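Local coordinates for protein mannose recognizing lectin (Marasmius oreades, PDB 4TKC) that binds mannose as a fungal lectin of the bulb-type family, holding the sugar in two pockets of the chain, at residues 9-12 / 16-19; 38-43 / 49-54; 56-61 / 77-82; 92-97 / 102-107. One frame throughout, in Å; residues are numbered along the deposited sequence.

Contact 1 (9-12 / 16-19)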
loop_
_atom_site.group_PDB
_atom_site.type_symbol
_atom_site.label_atom_id
_atom_site.label_comp_id
_atom_site.label_asym_id
_atom_site.label_seq_id
_atom_site.Cartn_x
_atom_site.Cartn_y
_atom_site.Cartn_z
ATOM N N SER A 9 8.121 -0.007 -10.108
ATOM C CA SER A 9 8.687 -1.356 -10.012
ATOM C C SER A 9 8.918 -1.927 -8.621
ATOM O O SER A 9 9.153 -3.121 -8.431
ATOM C CB SER A 9 10.076 -1.373 -10.696
ATOM O OG SER A 9 11.008 -0.573 -9.952
ATOM N N THR A 10 8.816 -1.064 -7.605
ATOM C CA THR A 10 9.442 -1.378 -6.347
ATOM C C THR A 10 8.540 -1.160 -5.123
ATOM O O THR A 10 7.958 -0.071 -4.957
ATOM C CB THR A 10 10.748 -0.564 -6.198
ATOM O OG1 THR A 10 11.648 -0.872 -7.287
ATOM C CG2 THR A 10 11.436 -0.799 -4.836
ATOM N N LEU A 11 8.396 -2.194 -4.304
ATOM C CA LEU A 11 7.658 -2.145 -3.040
ATOM C C LEU A 11 8.647 -1.928 -1.914
ATOM O O LEU A 11 9.391 -2.824 -1.563
ATOM C CB LEU A 11 6.898 -3.466 -2.809
ATOM C CG LEU A 11 5.714 -3.363 -1.861
ATOM C CD1 LEU A 11 4.666 -2.384 -2.391
ATOM C CD2 LEU A 11 5.094 -4.717 -1.616
ATOM N N PRO A 12 8.754 -0.703 -1.406
ATOM C CA PRO A 12 9.630 -0.435 -0.260
ATOM C C PRO A 12 9.016 -0.880 1.085
ATOM O O PRO A 12 7.900 -1.388 1.109
ATOM C CB PRO A 12 9.792 1.095 -0.297
ATOM C CG PRO A 12 8.656 1.601 -1.100
ATOM C CD PRO A 12 7.949 0.477 -1.775
ATOM N N VAL A 16 2.435 -1.739 0.354
ATOM C CA VAL A 16 1.399 -2.729 0.253
ATOM C C VAL A 16 0.745 -2.697 -1.110
ATOM O O VAL A 16 0.384 -1.638 -1.631
ATOM C CB VAL A 16 0.271 -2.493 1.297
ATOM C CG1 VAL A 16 -0.929 -3.375 0.967
ATOM C CG2 VAL A 16 0.796 -2.831 2.671
ATOM N N ILE A 17 0.659 -3.899 -1.712
ATOM C CA ILE A 17 -0.134 -4.112 -2.934
ATOM C C ILE A 17 -1.412 -4.879 -2.636
ATOM O O ILE A 17 -1.346 -6.002 -2.133
ATOM C CB ILE A 17 0.558 -5.059 -3.954
ATOM C CG1 ILE A 17 2.034 -4.802 -4.096
ATOM C CG2 ILE A 17 -0.152 -4.999 -5.292
ATOM C CD1 ILE A 17 2.693 -5.786 -5.037
ATOM N N GLY A 18 -2.583 -4.263 -2.863
ATOM C CA GLY A 18 -3.804 -5.000 -2.711
ATOM C C GLY A 18 -4.405 -5.492 -4.017
ATOM O O GLY A 18 -3.735 -5.417 -5.061
ATOM N N ARG A 19 -5.569 -6.123 -3.959
ATOM C CA ARG A 19 -6.240 -6.700 -5.139
ATOM C C ARG A 19 -6.537 -5.635 -6.173
ATOM O O ARG A 19 -7.081 -4.554 -5.815
ATOM C CB ARG A 19 -7.527 -7.413 -4.767
ATOM C CG ARG A 19 -7.326 -8.568 -3.816
ATOM C CD ARG A 19 -8.625 -9.255 -3.443
ATOM N NE ARG A 19 -8.370 -10.454 -2.663
ATOM C CZ ARG A 19 -9.315 -11.243 -2.163
ATOM N NH1 ARG A 19 -9.000 -12.327 -1.475
ATOM N NH2 ARG A 19 -10.584 -10.985 -2.418
#
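Leu11 and Ile17 meet where the chain leaves one sheet of the protein and enters the next, and the contact is made by aliphatic side chains rather than by strand pairing. Leu11 points its CB at the 16-19 segment. With CG anti to the backbone N (chi1 -158°) and the isopropyl fork turned by chi2 of 61°, both methyls face the second segment. CD2 rests on Ile17 CG1 at 3.9 Å, while CD1 straddles two residues, standing 4.0 Å from Ile17 CG1 and 3.6 Å from the backbone Val16 N. That amide is already given to the hydroxyl of Tyr7, so the methyl packs against a polar atom with a partner elsewhere. Ile17 presents only the inner methylene of its longer branch: CG1 sits beside its own backbone N (chi1 -42°), and the two side chains cross obliquely. The forked end of leucine suits the place, since one methyl can rest on Ile17 while the other also reaches the Val16 amide; isoleucine suits a strand residue that offers its flank here and also packs on Phe32 and Val34. Val16 directs its side chain away from Leu11 and packs on Phe60 and Lys62. No hydrogen bond links the segments: Leu11 pairs by backbone with Leu93 and Ile17 with Val61. Apolar closure of the interior between strands of separate four-stranded antiparallel sheets is what the beta-prism II fold of bulb-type lectins is built on.

Contact 2 (38-43 / 49-54)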
loop_
_atom_site.group_PDB
_atom_site.type_symbol
_atom_site.label_atom_id
_atom_site.label_comp_id
_atom_site.label_asym_id
_atom_site.label_seq_id
_atom_site.Cartn_x
_atom_site.Cartn_y
_atom_site.Cartn_z
ATOM N N GLY A 38 -7.689 -13.358 -5.689
ATOM C CA GLY A 38 -6.829 -13.650 -4.539
ATOM C C GLY A 38 -5.570 -14.435 -4.873
ATOM O O GLY A 38 -4.975 -15.089 -4.011
ATOM N N ASN A 39 -5.099 -14.269 -6.102
ATOM C CA ASN A 39 -3.820 -14.853 -6.436
ATOM C C ASN A 39 -2.686 -13.844 -6.514
ATOM O O ASN A 39 -2.908 -12.667 -6.793
ATOM C CB ASN A 39 -3.898 -15.645 -7.750
ATOM C CG ASN A 39 -4.962 -16.718 -7.696
ATOM O OD1 ASN A 39 -5.122 -17.373 -6.674
ATOM N ND2 ASN A 39 -5.771 -16.816 -8.734
ATOM N N ILE A 40 -1.479 -14.311 -6.206
ATOM C CA ILE A 40 -0.269 -13.509 -6.272
ATOM C C ILE A 40 0.568 -14.027 -7.460
ATOM O O ILE A 40 0.979 -15.200 -7.494
ATOM C CB ILE A 40 0.566 -13.615 -4.987
ATOM C CG1 ILE A 40 -0.285 -13.232 -3.764
ATOM C CG2 ILE A 40 1.780 -12.716 -5.066
ATOM C CD1 ILE A 40 0.391 -13.545 -2.453
ATOM N N GLN A 41 0.700 -13.179 -8.479
ATOM C CA GLN A 41 1.183 -13.697 -9.788
ATOM C C GLN A 41 2.148 -12.734 -10.448
ATOM O O GLN A 41 1.910 -11.530 -10.539
ATOM C CB GLN A 41 -0.015 -13.932 -10.707
ATOM C CG GLN A 41 -1.028 -14.895 -10.129
ATOM C CD GLN A 41 -2.160 -15.196 -11.076
ATOM O OE1 GLN A 41 -2.621 -14.330 -11.805
ATOM N NE2 GLN A 41 -2.597 -16.463 -11.093
ATOM N N LEU A 42 3.202 -13.330 -11.012
ATOM C CA LEU A 42 4.218 -12.606 -11.748
ATOM C C LEU A 42 4.034 -13.025 -13.203
ATOM O O LEU A 42 4.246 -14.205 -13.563
ATOM C CB LEU A 42 5.628 -13.009 -11.283
ATOM C CG LEU A 42 6.799 -12.220 -11.869
ATOM C CD1 LEU A 42 6.759 -10.770 -11.392
ATOM C CD2 LEU A 42 8.126 -12.894 -11.530
ATOM N N PHE A 43 3.752 -12.057 -14.070
ATOM C CA PHE A 43 3.446 -12.312 -15.484
ATOM C C PHE A 43 4.411 -11.570 -16.395
ATOM O O PHE A 43 4.872 -10.464 -16.127
ATOM C CB PHE A 43 1.995 -11.851 -15.778
ATOM C CG PHE A 43 0.978 -12.957 -15.713
ATOM C CD1 PHE A 43 0.377 -13.317 -14.512
ATOM C CD2 PHE A 43 0.671 -13.685 -16.841
ATOM C CE1 PHE A 43 -0.517 -14.375 -14.452
ATOM C CE2 PHE A 43 -0.218 -14.741 -16.794
ATOM C CZ PHE A 43 -0.813 -15.090 -15.602
ATOM N N LYS A 49 2.841 -16.820 -17.097
ATOM C CA LYS A 49 2.919 -16.842 -15.630
ATOM C C LYS A 49 4.268 -17.394 -15.197
ATOM O O LYS A 49 4.543 -18.593 -15.315
ATOM C CB LYS A 49 1.786 -17.668 -15.005
ATOM C CG LYS A 49 1.570 -17.404 -13.510
ATOM C CD LYS A 49 0.202 -17.884 -12.996
ATOM C CE LYS A 49 0.111 -19.399 -13.010
ATOM N NZ LYS A 49 -1.226 -19.853 -12.531
ATOM N N LEU A 50 5.161 -16.484 -14.854
ATOM C CA LEU A 50 6.517 -16.832 -14.432
ATOM C C LEU A 50 6.555 -17.526 -13.079
ATOM O O LEU A 50 7.381 -18.391 -12.805
ATOM C CB LEU A 50 7.411 -15.605 -14.438
ATOM C CG LEU A 50 7.597 -14.932 -15.790
ATOM C CD1 LEU A 50 8.436 -13.671 -15.586
ATOM C CD2 LEU A 50 8.205 -15.890 -16.814
ATOM N N TRP A 51 5.698 -17.040 -12.174
ATOM C CA TRP A 51 5.745 -17.444 -10.776
ATOM C C TRP A 51 4.426 -17.055 -10.148
ATOM O O TRP A 51 3.836 -16.065 -10.558
ATOM C CB TRP A 51 6.893 -16.695 -10.062
ATOM C CG TRP A 51 7.063 -17.025 -8.605
ATOM C CD1 TRP A 51 7.953 -17.877 -8.034
ATOM C CD2 TRP A 51 6.366 -16.386 -7.512
ATOM N NE1 TRP A 51 7.810 -17.844 -6.652
ATOM C CE2 TRP A 51 6.835 -16.953 -6.329
ATOM C CE3 TRP A 51 5.388 -15.398 -7.437
ATOM C CZ2 TRP A 51 6.342 -16.607 -5.090
ATOM C CZ3 TRP A 51 4.889 -15.020 -6.157
ATOM C CH2 TRP A 51 5.387 -15.618 -5.012
ATOM N N SER A 52 3.910 -17.921 -9.279
ATOM C CA SER A 52 2.675 -17.571 -8.584
ATOM C C SER A 52 2.480 -18.289 -7.277
ATOM O O SER A 52 3.063 -19.305 -7.015
ATOM C CB SER A 52 1.469 -17.875 -9.466
ATOM O OG SER A 52 1.386 -19.268 -9.712
ATOM N N VAL A 53 1.640 -17.656 -6.432
ATOM C CA VAL A 53 1.014 -18.317 -5.279
ATOM C C VAL A 53 -0.501 -18.223 -5.501
ATOM O O VAL A 53 -1.099 -17.158 -5.366
ATOM C CB VAL A 53 1.392 -17.649 -3.926
ATOM C CG1 VAL A 53 0.572 -18.261 -2.780
ATOM C CG2 VAL A 53 2.893 -17.784 -3.672
ATOM N N ASP A 54 -1.104 -19.337 -5.889
ATOM C CA ASP A 54 -2.498 -19.358 -6.314
ATOM C C ASP A 54 -3.338 -20.148 -5.327
ATOM O O ASP A 54 -2.830 -20.997 -4.626
ATOM C CB ASP A 54 -2.599 -20.060 -7.675
ATOM C CG ASP A 54 -1.879 -19.315 -8.785
ATOM O OD1 ASP A 54 -1.844 -18.058 -8.761
ATOM O OD2 ASP A 54 -1.398 -19.977 -9.721
HETATM O O HOH W 1 -3.172 -17.152 -3.481
#
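The Phe43 ring carries Lys49 over one face, with Lys49 CB 4.1 Å from the ring centroid in a CH-pi contact, and has the amide carbon of Gln41 at its edge. The Trp51 indole is met at its edge instead, by Ile40 CG2, 4.0 Å from Trp51 CZ3. These rings lie on opposite faces of an antiparallel beta hairpin interrupted by a classic bulge, in which Leu50 and Trp51 both face Leu42. Leu50 N donates to Leu42 O at 2.8 Å, whereas the bond from Trp51 N to that oxygen is weak. Lysine suits its place because its methylenes cover the ring while its chain, bent at chi3 (68°), carries the ammonium to Asp54. The carboxylate ties the strands together: Gln41 NE2 reaches Asp54 OD1 at 2.9 Å from above the carboxylate plane, the amide standing 77° to it. Asp54 OD2 is gripped from both faces, by Lys49 NZ in a salt bridge of 2.8 Å and by Ser52 OG. This would probably keep the acid ionised. Beyond Asn39, whose OD1 binds Gly55 N, a water closes the hairpin end, donating to Gly38 O and to Val53 O, each at 2.8 Å.

Contact 3 (56-61 / 77-82). With BMA (beta-D-mannopyranose), chain B.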
loop_
_atom_site.group_PDB
_atom_site.type_symbol
_atom_site.label_atom_id
_atom_site.label_comp_id
_atom_site.label_asym_id
_atom_site.label_seq_id
_atom_site.Cartn_x
_atom_site.Cartn_y
_atom_site.Cartn_z
ATOM N N LYS A 56 -4.868 -19.276 -2.496
ATOM C CA LYS A 56 -4.875 -18.946 -1.060
ATOM C C LYS A 56 -5.650 -17.694 -0.616
ATOM O O LYS A 56 -5.588 -17.336 0.559
ATOM C CB LYS A 56 -3.420 -18.912 -0.548
ATOM C CG LYS A 56 -2.679 -20.207 -0.878
ATOM C CD LYS A 56 -1.347 -20.342 -0.157
ATOM C CE LYS A 56 -1.501 -20.597 1.335
ATOM N NZ LYS A 56 -0.204 -20.862 2.027
ATOM N N ASN A 57 -6.457 -17.125 -1.509
ATOM C CA ASN A 57 -7.314 -15.974 -1.126
ATOM C C ASN A 57 -6.480 -14.816 -0.578
ATOM O O ASN A 57 -6.880 -14.146 0.400
ATOM C CB ASN A 57 -8.393 -16.381 -0.129
ATOM C CG ASN A 57 -9.552 -15.423 -0.131
ATOM O OD1 ASN A 57 -9.991 -14.948 -1.185
ATOM N ND2 ASN A 57 -10.016 -15.086 1.061
ATOM N N ALA A 58 -5.344 -14.530 -1.215
ATOM C CA ALA A 58 -4.541 -13.377 -0.846
ATOM C C ALA A 58 -5.333 -12.079 -1.002
ATOM O O ALA A 58 -6.036 -11.883 -2.010
ATOM C CB ALA A 58 -3.290 -13.303 -1.674
ATOM N N SER A 59 -5.247 -11.230 0.038
ATOM C CA SER A 59 -5.782 -9.882 -0.008
ATOM C C SER A 59 -4.710 -8.841 -0.361
ATOM O O SER A 59 -4.982 -7.842 -1.040
ATOM C CB SER A 59 -6.386 -9.571 1.350
ATOM O OG SER A 59 -6.936 -8.278 1.432
ATOM N N PHE A 60 -3.506 -9.019 0.161
ATOM C CA PHE A 60 -2.469 -8.030 -0.090
ATOM C C PHE A 60 -1.076 -8.656 0.140
ATOM O O PHE A 60 -0.958 -9.629 0.875
ATOM C CB PHE A 60 -2.706 -6.726 0.751
ATOM C CG PHE A 60 -2.603 -6.927 2.230
ATOM C CD1 PHE A 60 -3.747 -7.182 2.974
ATOM C CD2 PHE A 60 -1.413 -6.690 2.909
ATOM C CE1 PHE A 60 -3.679 -7.330 4.341
ATOM C CE2 PHE A 60 -1.352 -6.838 4.293
ATOM C CZ PHE A 60 -2.490 -7.168 4.999
ATOM N N VAL A 61 -0.068 -7.968 -0.395
ATOM C CA VAL A 61 1.344 -8.240 -0.142
ATOM C C VAL A 61 1.988 -7.013 0.512
ATOM O O VAL A 61 1.758 -5.895 0.059
ATOM C CB VAL A 61 2.052 -8.541 -1.485
ATOM C CG1 VAL A 61 3.573 -8.531 -1.367
ATOM C CG2 VAL A 61 1.615 -9.896 -2.022
ATOM N N THR A 77 -4.069 -13.561 8.067
ATOM C CA THR A 77 -3.271 -14.809 8.055
ATOM C C THR A 77 -2.269 -14.781 6.907
ATOM O O THR A 77 -2.633 -14.436 5.801
ATOM C CB THR A 77 -4.187 -16.053 7.931
ATOM O OG1 THR A 77 -5.170 -16.015 8.974
ATOM C CG2 THR A 77 -3.398 -17.354 8.014
ATOM N N ALA A 78 -1.010 -15.095 7.213
ATOM C CA ALA A 78 0.035 -15.163 6.172
ATOM C C ALA A 78 -0.176 -16.330 5.200
ATOM O O ALA A 78 -0.463 -17.430 5.646
ATOM C CB ALA A 78 1.411 -15.220 6.813
ATOM N N VAL A 79 -0.249 -16.011 3.912
ATOM C CA VAL A 79 -0.376 -17.055 2.896
ATOM C C VAL A 79 0.888 -17.236 2.056
ATOM O O VAL A 79 0.974 -18.162 1.249
ATOM C CB VAL A 79 -1.576 -16.837 1.946
ATOM C CG1 VAL A 79 -2.890 -16.769 2.732
ATOM C CG2 VAL A 79 -1.379 -15.579 1.103
ATOM N N TRP A 80 1.873 -16.367 2.241
ATOM C CA TRP A 80 3.162 -16.445 1.486
ATOM C C TRP A 80 4.183 -15.603 2.223
ATOM O O TRP A 80 3.820 -14.558 2.776
ATOM C CB TRP A 80 3.007 -15.843 0.099
ATOM C CG TRP A 80 4.342 -15.644 -0.621
ATOM C CD1 TRP A 80 5.270 -16.605 -0.952
ATOM C CD2 TRP A 80 4.834 -14.404 -1.133
ATOM N NE1 TRP A 80 6.345 -16.004 -1.579
ATOM C CE2 TRP A 80 6.085 -14.668 -1.746
ATOM C CE3 TRP A 80 4.308 -13.080 -1.156
ATOM C CZ2 TRP A 80 6.845 -13.676 -2.346
ATOM C CZ3 TRP A 80 5.039 -12.099 -1.802
ATOM C CH2 TRP A 80 6.308 -12.417 -2.409
ATOM N N HIS A 81 5.421 -16.032 2.359
ATOM C CA HIS A 81 6.445 -15.149 2.869
ATOM C C HIS A 81 7.809 -15.539 2.334
ATOM O O HIS A 81 8.071 -16.704 2.029
ATOM C CB HIS A 81 6.404 -15.071 4.405
ATOM C CG HIS A 81 6.588 -16.381 5.079
ATOM N ND1 HIS A 81 7.772 -16.743 5.692
ATOM C CD2 HIS A 81 5.743 -17.424 5.238
ATOM C CE1 HIS A 81 7.647 -17.956 6.204
ATOM N NE2 HIS A 81 6.439 -18.407 5.907
ATOM N N THR A 82 8.618 -14.525 2.080
ATOM C CA THR A 82 9.997 -14.690 1.601
ATOM C C THR A 82 10.986 -15.107 2.695
ATOM O O THR A 82 12.078 -15.605 2.385
ATOM C CB THR A 82 10.498 -13.415 0.928
ATOM O OG1 THR A 82 10.397 -12.335 1.888
ATOM C CG2 THR A 82 9.598 -13.065 -0.260
HETATM C C1 BMA B . 6.964 -13.313 10.863
HETATM C C2 BMA B . 6.712 -11.825 10.644
HETATM C C3 BMA B . 5.208 -11.641 10.543
HETATM C C4 BMA B . 4.606 -12.558 9.465
HETATM C C5 BMA B . 5.008 -14.021 9.675
HETATM C C6 BMA B . 4.411 -14.907 8.582
HETATM O O1 BMA B . 8.383 -13.446 10.990
HETATM O O2 BMA B . 7.413 -11.354 9.485
HETATM O O3 BMA B . 4.952 -10.258 10.287
HETATM O O4 BMA B . 3.179 -12.473 9.471
HETATM O O5 BMA B . 6.439 -14.058 9.746
HETATM O O6 BMA B . 5.328 -15.881 8.055
HETATM O O HOH W 2 -1.066 -20.125 4.579
#
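Lys56 and Val79 lie alongside each other, their side chains running in opposing senses, where the loop leading into strand 60-63 covers strand 78-81, an outer strand of one sheet of the beta-prism II fold. Lys56 CB packs on Val79 CB at 3.7 Å. Bending at chi3 (71°) brings the rest of the lysine chain back over the valine: Lys56 CD and CE both lie 3.5 Å from Val79 O, and CE also touches Val79 CB. At the tip, Lys56 NZ donates to Val79 O at 3.0 Å, tilted 33° from the carbonyl plane, and gives another bond to a water that donates in turn to Ala78 O. Lysine suits this exposed rim, having methylenes for the valine and a charge for the carbonyl. Deeper in, Val79 CG2 meets Ala58 CB at 4.1 Å, and Val61 CG1 comes in the plane of the Trp80 indole, at its CZ3 edge. Val79 and Trp80 both face Gly71 in a classic bulge, which turns two consecutive side chains toward the 56-61 segment. Ala78 and His81 serve the mannose pocket instead. The sugar's O6 lies over the centre of the His81 ring, and the small Ala78 lets its CB approach C6 of the mannose to 3.5 Å.

Contact 4 (92-97 / 102-107). With MAN (alpha-D-mannopyranose), chain D.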
loop_
_atom_site.group_PDB
_atom_site.type_symbol
_atom_site.label_atom_id
_atom_site.label_comp_id
_atom_site.label_asym_id
_atom_site.label_seq_id
_atom_site.Cartn_x
_atom_site.Cartn_y
_atom_site.Cartn_z
ATOM N N ASN A 92 13.684 -3.881 -0.065
ATOM C CA ASN A 92 12.819 -3.499 -1.152
ATOM C C ASN A 92 12.475 -4.716 -1.942
ATOM O O ASN A 92 13.391 -5.570 -2.158
ATOM C CB ASN A 92 13.519 -2.492 -2.045
ATOM C CG ASN A 92 13.561 -1.114 -1.430
ATOM O OD1 ASN A 92 12.595 -0.357 -1.522
ATOM N ND2 ASN A 92 14.693 -0.776 -0.840
ATOM N N LEU A 93 11.280 -4.798 -2.500
ATOM C CA LEU A 93 10.937 -5.882 -3.432
ATOM C C LEU A 93 10.882 -5.242 -4.806
ATOM O O LEU A 93 10.092 -4.308 -5.025
ATOM C CB LEU A 93 9.574 -6.525 -3.074
ATOM C CG LEU A 93 8.966 -7.546 -4.030
ATOM C CD1 LEU A 93 9.681 -8.855 -3.778
ATOM C CD2 LEU A 93 7.453 -7.724 -3.881
ATOM N N VAL A 94 11.707 -5.769 -5.748
ATOM C CA VAL A 94 11.817 -5.139 -7.042
ATOM C C VAL A 94 11.370 -6.082 -8.171
ATOM O O VAL A 94 11.861 -7.243 -8.297
ATOM C CB VAL A 94 13.265 -4.662 -7.347
ATOM C CG1 VAL A 94 13.317 -3.920 -8.664
ATOM C CG2 VAL A 94 13.767 -3.745 -6.244
ATOM N N CYS A 95 10.513 -5.562 -9.043
ATOM C CA CYS A 95 9.991 -6.279 -10.219
ATOM C C CYS A 95 10.845 -5.801 -11.395
ATOM O O CYS A 95 10.662 -4.660 -11.874
ATOM C CB CYS A 95 8.501 -5.928 -10.433
ATOM S SG CYS A 95 7.691 -6.803 -11.793
ATOM N N GLN A 96 11.769 -6.670 -11.846
ATOM C CA GLN A 96 12.818 -6.219 -12.786
ATOM C C GLN A 96 12.464 -6.513 -14.255
ATOM O O GLN A 96 11.669 -7.435 -14.545
ATOM C CB GLN A 96 14.152 -6.901 -12.445
ATOM C CG GLN A 96 14.689 -6.519 -11.081
ATOM C CD GLN A 96 16.006 -7.149 -10.679
ATOM O OE1 GLN A 96 16.485 -8.124 -11.331
ATOM N NE2 GLN A 96 16.724 -6.501 -9.813
ATOM N N ASN A 97 13.083 -5.732 -15.148
ATOM C CA ASN A 97 12.939 -5.945 -16.572
ATOM C C ASN A 97 13.401 -7.344 -17.030
ATOM O O ASN A 97 12.815 -7.884 -17.959
ATOM C CB ASN A 97 13.748 -4.932 -17.380
ATOM C CG ASN A 97 13.241 -3.520 -17.275
ATOM O OD1 ASN A 97 12.085 -3.261 -16.912
ATOM N ND2 ASN A 97 14.105 -2.581 -17.621
ATOM N N VAL A 102 12.760 -9.729 -6.914
ATOM C CA VAL A 102 13.857 -9.815 -5.997
ATOM C C VAL A 102 13.593 -9.007 -4.707
ATOM O O VAL A 102 13.214 -7.832 -4.785
ATOM C CB VAL A 102 15.185 -9.315 -6.647
ATOM C CG1 VAL A 102 16.375 -9.621 -5.753
ATOM C CG2 VAL A 102 15.421 -9.922 -8.033
ATOM N N VAL A 103 13.862 -9.638 -3.553
ATOM C CA VAL A 103 13.966 -8.893 -2.264
ATOM C C VAL A 103 15.432 -8.544 -2.077
ATOM O O VAL A 103 16.296 -9.447 -1.987
ATOM C CB VAL A 103 13.487 -9.688 -1.044
ATOM C CG1 VAL A 103 13.703 -8.853 0.213
ATOM C CG2 VAL A 103 12.012 -10.084 -1.177
ATOM N N TYR A 104 15.724 -7.263 -2.152
ATOM C CA TYR A 104 17.029 -6.705 -1.900
ATOM C C TYR A 104 17.141 -6.159 -0.479
ATOM O O TYR A 104 16.243 -5.416 -0.007
ATOM C CB TYR A 104 17.326 -5.565 -2.874
ATOM C CG TYR A 104 17.666 -6.005 -4.291
ATOM C CD1 TYR A 104 18.903 -6.600 -4.604
ATOM C CD2 TYR A 104 16.743 -5.878 -5.300
ATOM C CE1 TYR A 104 19.180 -7.006 -5.887
ATOM C CE2 TYR A 104 17.045 -6.244 -6.596
ATOM C CZ TYR A 104 18.254 -6.837 -6.873
ATOM O OH TYR A 104 18.564 -7.267 -8.156
ATOM N N ALA A 105 18.210 -6.479 0.222
ATOM C CA ALA A 105 18.635 -5.840 1.445
ATOM C C ALA A 105 19.595 -4.712 1.098
ATOM O O ALA A 105 19.823 -4.447 -0.087
ATOM C CB ALA A 105 19.282 -6.838 2.395
ATOM N N LYS A 106 20.082 -4.016 2.129
ATOM C CA LYS A 106 20.970 -2.880 1.941
ATOM C C LYS A 106 22.046 -3.157 0.894
ATOM O O LYS A 106 22.574 -4.258 0.807
ATOM C CB LYS A 106 21.644 -2.501 3.266
ATOM C CG LYS A 106 22.438 -1.207 3.232
ATOM C CD LYS A 106 23.120 -0.937 4.566
ATOM C CE LYS A 106 24.135 0.195 4.454
ATOM N NZ LYS A 106 24.878 0.436 5.724
ATOM N N GLY A 107 22.366 -2.162 0.078
ATOM C CA GLY A 107 23.526 -2.286 -0.784
ATOM C C GLY A 107 23.267 -3.158 -1.991
ATOM O O GLY A 107 24.198 -3.647 -2.604
HETATM C C1 MAN D . 19.934 -12.226 -11.485
HETATM C C2 MAN D . 19.397 -10.829 -11.772
HETATM C C3 MAN D . 19.843 -9.897 -10.649
HETATM C C4 MAN D . 19.382 -10.448 -9.289
HETATM C C5 MAN D . 19.919 -11.870 -9.100
HETATM C C6 MAN D . 19.357 -12.506 -7.854
HETATM O O1 MAN D . 21.343 -12.241 -11.587
HETATM O O2 MAN D . 18.004 -10.919 -11.882
HETATM O O3 MAN D . 19.263 -8.631 -10.873
HETATM O O4 MAN D . 19.843 -9.592 -8.256
HETATM O O5 MAN D . 19.576 -12.697 -10.213
HETATM O O6 MAN D . 20.005 -13.736 -7.607
HETATM O O HOH W 3 16.926 -2.660 -0.553
#
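Tyr104 and Gln96 converge because each places CG anti to its carbonyl carbon (chi1 -75° and -64°), and the glutamine then runs extended until its amide arrives from the opposite direction at the edge of the phenol ring. The hairpin of strands 92-95 and 101-105 thus brings together the first and last residues of the bulb-lectin mannose motif QxDxNxVxY, here Gln96, Asp98, Asn100, Val102 and Tyr104. The amide and ring planes are 34° apart. Val102, the motif valine, fills the corner with its two methyls: CG1 lies 3.5 Å above the centre of the Tyr104 ring, and CG2 is 3.9 Å from Gln96 CD. Val94 closes the ring's edge, its CG2 being 3.8 Å from Tyr104 CD2. Beta-branched valines suit strands, and their compact methyls pack against flat groups, restricting the tyrosine from several directions. On the other face Leu93 CD1 touches Val103 CG2 at 3.7 Å, turned toward the protein interior with Phe32 and Trp112 nearby. Two hydrogen-bonded pairs hold the register: Asn92 with Tyr104, and Val94 with Val102, where Val94 N to Val102 O is 2.7 Å. At the open end of the hairpin a water accepts from Asn92 ND2 and can donate to Tyr104 O. Asp98 and Asn100 also bind the alpha-mannose, and Gln96 is a residue of the same pocket. At the tip of the packed ring, Tyr104 OH is hydrogen-bonded to mannose O4 at 2.7 Å.

Contacts 3 and 4 belong to the two mannose sites, their centres about 19 Å apart on opposite sides of the chain's centre; contacts 1 and 2 lie between and beside them. Contact 1 joins both sugar-bearing sheets, since strand 10-12 lies beside 92-95 and strand 15-18 beside 60-63: Leu11 N bonds to Leu93 O (2.8 Å) of contact 4, and Arg19 NE to Ala58 O (2.8 Å) of contact 3. Contact 2, in the third sheet, leans on contact 3 through the indoles, Trp51 CH2 lying 3.5 Å from Trp80 CE2. By sequence spacing, Asn39, Gln41 and Phe43 of contact 2 hold the places of Asn100, Val102 and Tyr104, consistent with a diverged third copy of the mannose motif.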